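Local coordinates for protein blue-light-activated histidine kinase 2 (PDB 4R38) that is a blue-light-activated histidine kinase involved in increased bacterial virulence on exposure to light, here represented by its flavin-binding N-terminal LOV domain, at residues A[71-74]-A[75-78]. Numbering follows the deposited sequence.
With RBF (riboflavin), chain E.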
ATOM      1  N   PRO A  71      14.522  -3.832   4.022  1.00 36.55           N
ATOM      2  CA  PRO A  71      13.968  -5.169   3.744  1.00 35.93           C
ATOM      3  C   PRO A  71      13.239  -5.815   4.922  1.00 38.11           C
ATOM      4  O   PRO A  71      12.296  -6.599   4.702  1.00 34.96           O
ATOM      5  CB  PRO A  71      15.197  -6.000   3.356  1.00 38.03           C
ATOM      6  CG  PRO A  71      16.362  -5.268   3.924  1.00 38.81           C
ATOM      7  CD  PRO A  71      15.983  -3.804   3.907  1.00 37.63           C
ATOM      8  N   GLY A  72      13.641  -5.494   6.144  1.00 37.06           N
ATOM      9  CA  GLY A  72      12.938  -5.974   7.324  1.00 43.05           C
ATOM     10  C   GLY A  72      11.483  -5.528   7.365  1.00 41.12           C
ATOM     11  O   GLY A  72      10.574  -6.321   7.643  1.00 44.59           O
ATOM     12  N   ALA A  73      11.261  -4.249   7.070  1.00 40.75           N
ATOM     13  CA  ALA A  73       9.929  -3.678   7.034  1.00 37.32           C
ATOM     14  C   ALA A  73       9.117  -4.310   5.906  1.00 36.60           C
ATOM     15  O   ALA A  73       7.961  -4.622   6.087  1.00 37.27           O
ATOM     16  CB  ALA A  73      10.003  -2.179   6.848  1.00 36.67           C
ATOM     17  N   VAL A  74       9.734  -4.513   4.747  1.00 36.18           N
ATOM     18  CA  VAL A  74       9.010  -5.118   3.637  1.00 33.07           C
ATOM     19  C   VAL A  74       8.567  -6.521   4.049  1.00 33.01           C
ATOM     20  O   VAL A  74       7.430  -6.904   3.792  1.00 36.68           O
ATOM     21  CB  VAL A  74       9.892  -5.176   2.345  1.00 37.21           C
ATOM     22  CG1 VAL A  74       9.262  -6.065   1.285  1.00 37.84           C
ATOM     23  CG2 VAL A  74      10.072  -3.758   1.785  1.00 41.08           C
ATOM     24  N   GLU A  75       9.445  -7.274   4.709  1.00 33.54           N
ATOM     25  CA  GLU A  75       9.068  -8.636   5.120  1.00 37.21           C
ATOM     26  C   GLU A  75       7.977  -8.661   6.215  1.00 41.57           C
ATOM     27  O   GLU A  75       7.136  -9.560   6.237  1.00 41.61           O
ATOM     28  CB  GLU A  75      10.305  -9.463   5.505  1.00 39.21           C
ATOM     29  CG  GLU A  75      10.017 -10.840   6.097  1.00 47.28           C
ATOM     30  CD  GLU A  75       8.984 -11.679   5.313  1.00 53.71           C
ATOM     31  OE1 GLU A  75       8.790 -11.496   4.075  1.00 45.20           O
ATOM     32  OE2 GLU A  75       8.365 -12.547   5.959  1.00 50.06           O
ATOM     33  N   ARG A  76       7.956  -7.668   7.100  1.00 36.68           N
ATOM     34  CA  ARG A  76       6.848  -7.573   8.067  1.00 36.12           C
ATOM     35  C   ARG A  76       5.493  -7.395   7.362  1.00 39.56           C
ATOM     36  O   ARG A  76       4.491  -8.027   7.720  1.00 42.18           O
ATOM     37  CB  ARG A  76       7.155  -6.471   9.078  1.00 41.35           C
ATOM     38  CG  ARG A  76       8.268  -6.908  10.031  1.00 45.50           C
ATOM     39  CD  ARG A  76       8.425  -6.025  11.253  1.00 50.51           C
ATOM     40  NE  ARG A  76       8.836  -4.669  10.902  1.00 51.96           N
ATOM     41  CZ  ARG A  76      10.091  -4.264  10.732  1.00 54.32           C
ATOM     42  NH1 ARG A  76      11.109  -5.108  10.855  1.00 56.36           N
ATOM     43  NH2 ARG A  76      10.325  -2.999  10.415  1.00 55.95           N
ATOM     44  N   LEU A  77       5.471  -6.534   6.351  1.00 34.63           N
ATOM     45  CA  LEU A  77       4.329  -6.353   5.508  1.00 36.03           C
ATOM     46  C   LEU A  77       3.921  -7.631   4.784  1.00 36.78           C
ATOM     47  O   LEU A  77       2.769  -7.997   4.798  1.00 38.73           O
ATOM     48  CB  LEU A  77       4.576  -5.248   4.497  1.00 34.07           C
ATOM     49  CG  LEU A  77       4.798  -3.816   5.016  1.00 34.40           C
ATOM     50  CD1 LEU A  77       5.005  -2.841   3.852  1.00 35.72           C
ATOM     51  CD2 LEU A  77       3.690  -3.345   5.875  1.00 37.44           C
ATOM     52  N   ALA A  78       4.864  -8.285   4.111  1.00 33.61           N
ATOM     53  CA  ALA A  78       4.532  -9.523   3.417  1.00 35.26           C
ATOM     54  C   ALA A  78       3.996 -10.574   4.377  1.00 37.66           C
ATOM     55  O   ALA A  78       3.067 -11.300   4.046  1.00 36.89           O
ATOM     56  CB  ALA A  78       5.759 -10.064   2.680  1.00 37.71           C
TER
HETATM   57  N1  RBF E 201       3.974  -0.759   0.160  1.00 32.94           N
HETATM   58  C2  RBF E 201       4.555   0.462   0.026  1.00 32.43           C
HETATM   59  O2  RBF E 201       5.760   0.547  -0.126  1.00 33.68           O
HETATM   60  N3  RBF E 201       3.776   1.584   0.072  1.00 36.72           N
HETATM   61  C4  RBF E 201       2.428   1.523   0.154  1.00 34.70           C
HETATM   62  O4  RBF E 201       1.736   2.567   0.189  1.00 33.47           O
HETATM   63  C4A RBF E 201       1.784   0.262   0.224  1.00 32.00           C
HETATM   64  N5  RBF E 201       0.434   0.116   0.264  1.00 30.60           N
HETATM   65  C5A RBF E 201      -0.124  -1.105   0.316  1.00 29.86           C
HETATM   66  C6  RBF E 201      -1.534  -1.288   0.378  1.00 31.93           C
HETATM   67  C7  RBF E 201      -2.111  -2.556   0.416  1.00 36.78           C
HETATM   68  C7M RBF E 201      -3.658  -2.622   0.486  1.00 35.29           C
HETATM   69  C8  RBF E 201      -1.289  -3.682   0.421  1.00 33.17           C
HETATM   70  C8M RBF E 201      -1.803  -5.121   0.483  1.00 38.39           C
HETATM   71  C9  RBF E 201       0.070  -3.528   0.377  1.00 33.20           C
HETATM   72  C9A RBF E 201       0.697  -2.250   0.330  1.00 33.32           C
HETATM   73  N10 RBF E 201       2.076  -2.148   0.250  1.00 31.29           N
HETATM   74  C10 RBF E 201       2.646  -0.884   0.204  1.00 30.46           C
HETATM   75  C1' RBF E 201       2.976  -3.299   0.339  1.00 32.03           C
HETATM   76  C2' RBF E 201       3.432  -3.933  -0.970  1.00 29.30           C
HETATM   77  O2' RBF E 201       2.372  -3.928  -1.837  1.00 33.78           O
HETATM   78  C3' RBF E 201       3.898  -5.359  -0.694  1.00 33.86           C
HETATM   79  O3' RBF E 201       2.821  -6.132  -0.244  1.00 34.84           O
HETATM   80  C4' RBF E 201       4.991  -5.404   0.372  1.00 33.84           C
HETATM   81  O4' RBF E 201       6.118  -4.666  -0.024  1.00 33.45           O
HETATM   82  C5' RBF E 201       5.410  -6.841   0.654  1.00 33.89           C
HETATM   83  O5' RBF E 201       5.876  -7.456  -0.534  1.00 35.28           O
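R76 folds back over the preceding turn of helix 71-82, laying one guanidinium face against the backbone of G72 and A73. The evidence is a set of short approaches from one side: A73 CA lies 3.5 Å from R76 NH2 and, like G72 O, sits above the plane and offset toward the rim. Two torsions put it there: chi1 (-72°) sets CG anti to the carbonyl carbon and 3.4 Å from G72 O, and the bend at chi3 (-64°) folds the flat group down over G72 and A73. R76 NH1 lies 3.5 Å from G72 O, at too poor an angle for a bond; a beta carbon at G72 would lie close to NH1, so its absence is consistent with this approach. The polar end is instead held by a salt bridge from NE to E89 on strand 87-94.

Four successive i to i+4 bonds fix the underlying backbone: E75 N to P71 O, R76 N to G72 O, L77 N to A73 O and A78 N to V74 O.

The tight part faces inward, where A73 and L77 are buried. L77 CG rests 3.4 Å from A73 O, and the leucine side chain packs on V87, E89, L105 and M107 of the sheet. Beside it, V74 sends CG1 to 3.7 Å from riboflavin O4', while A78 CB meets riboflavin C5' at 3.8 Å. V74 and A78, one helical turn apart, thus line one side of the ribityl chain.

P71, E75 and R76 are exposed. E75 comes no nearer than CB, 3.6 Å from P71 O, its carboxylate leading away to R82, whereas R76 ties the helix flank to the edge strand. Lying against the five-stranded antiparallel sheet beside the flavin, this is the PAS helical connector, F-alpha of LOV domains.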